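Local coordinates for MdbA protein (PDB 6BO0), which probably catalyses disulfide bond formation in exported proteins, as a DsbA-like thiol-disulfide oxidoreductase of the thioredoxin superfamily, at residues P180-F183 and E188-E191. Numbering follows the deposited sequence.
Sequences PRVF and EIKE
Arg181 and Glu188 form a salt bridge across an antiparallel beta hairpin at the edge of the central sheet of this thioredoxin-fold protein. Strand 181-184 forms backbone hydrogen bonds with strand 39-45 on its other side, and strand 187-188 lies at the edge. Just before the hairpin comes the cis peptide bond of Pro180, the cis-proline typical of thioredoxin folds, and its ring touches Tyr51 and Cys52. Phe183 and Glu188 are a non-hydrogen-bonded pair, with CA atoms 4.2 Å apart. Next to them, Ile189 N donates to Val182 O over 2.8 Å, nearly straight at 175°. Arg181 bends at chi2 and chi3, which turns its guanidinium edge to Glu188. The grip is side-on and two-pronged. Arg181 NE meets Glu188 OE2 at 2.7 Å. Arg181 NH2 reaches Glu188 OE1 at 3.0 Å. Both oxygens are met on the syn side, but the guanidinium and carboxylate planes are 29° apart, and the donors lie out of the carboxylate plane. Asp174 also pairs with Arg181 NH2, while Gln176 O and Ser178 bind NH1. Glu188 CG lies anti to the backbone N (chi1 -171°), and the extended chain passes the Phe183 ring. Glu188 CB sits over one face of that ring, 4.0 Å from its centroid, in a CH-pi contact. Val182 CG1 and Ile189 CG1 touch loosely at 4.2 Å, and both side chains pack on Trp195. A water accepts from Val182 N at 3.0 Å and lies within hydrogen-bonding distance of Glu188 OE2 and Ile189 O.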
# COMPACT_ATOMS: atom_id res chain seq x y z
N PRO A 180 -10.09 -3.05 6.63
CA PRO A 180 -8.84 -2.49 7.14
C PRO A 180 -8.73 -2.59 8.65
O PRO A 180 -9.74 -2.60 9.35
CB PRO A 180 -8.89 -1.01 6.70
CG PRO A 180 -10.36 -0.71 6.68
CD PRO A 180 -11.04 -1.99 6.26
N ARG A 181 -7.50 -2.60 9.15
CA ARG A 181 -7.25 -2.53 10.60
C ARG A 181 -6.07 -1.62 10.83
O ARG A 181 -5.11 -1.66 10.05
CB ARG A 181 -6.92 -3.93 11.17
CG ARG A 181 -7.90 -5.00 10.76
CD ARG A 181 -9.22 -4.93 11.48
NE ARG A 181 -9.06 -5.45 12.83
CZ ARG A 181 -8.98 -6.73 13.17
NH1 ARG A 181 -9.18 -7.70 12.28
NH2 ARG A 181 -8.76 -7.05 14.43
N VAL A 182 -6.13 -0.80 11.87
CA VAL A 182 -5.07 0.12 12.22
C VAL A 182 -4.69 -0.06 13.66
O VAL A 182 -5.56 -0.15 14.54
CB VAL A 182 -5.50 1.59 11.98
CG1 VAL A 182 -4.41 2.57 12.36
CG2 VAL A 182 -5.92 1.76 10.53
N PHE A 183 -3.38 -0.12 13.89
CA PHE A 183 -2.80 -0.19 15.23
C PHE A 183 -1.84 0.97 15.40
O PHE A 183 -1.08 1.28 14.48
CB PHE A 183 -2.03 -1.50 15.46
CG PHE A 183 -2.87 -2.73 15.45
CD1 PHE A 183 -3.43 -3.20 14.27
CD2 PHE A 183 -3.06 -3.47 16.61
CE1 PHE A 183 -4.20 -4.34 14.27
CE2 PHE A 183 -3.82 -4.60 16.60
CZ PHE A 183 -4.40 -5.04 15.43
N GLU A 188 -5.02 -1.54 18.83
CA GLU A 188 -5.96 -1.39 17.74
C GLU A 188 -6.82 -0.17 17.91
O GLU A 188 -7.35 0.09 19.01
CB GLU A 188 -6.85 -2.62 17.53
CG GLU A 188 -7.63 -2.47 16.22
CD GLU A 188 -8.38 -3.68 15.71
OE1 GLU A 188 -8.27 -4.78 16.27
OE2 GLU A 188 -9.08 -3.48 14.69
N ILE A 189 -7.01 0.58 16.84
CA ILE A 189 -7.85 1.77 16.84
C ILE A 189 -9.28 1.38 16.45
O ILE A 189 -9.49 0.69 15.48
CB ILE A 189 -7.28 2.82 15.86
CG1 ILE A 189 -5.83 3.16 16.23
CG2 ILE A 189 -8.14 4.08 15.85
CD1 ILE A 189 -5.63 3.54 17.69
N LYS A 190 -10.24 1.87 17.22
CA LYS A 190 -11.65 1.53 17.03
C LYS A 190 -12.29 2.20 15.82
O LYS A 190 -13.07 1.57 15.10
CB LYS A 190 -12.45 1.93 18.29
CG LYS A 190 -12.02 1.17 19.54
CD LYS A 190 -12.99 1.38 20.69
CE LYS A 190 -12.46 0.78 21.99
NZ LYS A 190 -12.00 -0.63 21.83
N GLU A 191 -12.00 3.47 15.61
CA GLU A 191 -12.53 4.25 14.50
C GLU A 191 -11.35 4.60 13.61
O GLU A 191 -10.67 5.62 13.78
CB GLU A 191 -13.24 5.52 14.99
CG GLU A 191 -13.92 6.32 13.89
CD GLU A 191 -14.72 7.49 14.43
OE1 GLU A 191 -15.96 7.38 14.45
OE2 GLU A 191 -14.12 8.52 14.86
O HOH W 1 -8.73 -1.07 13.28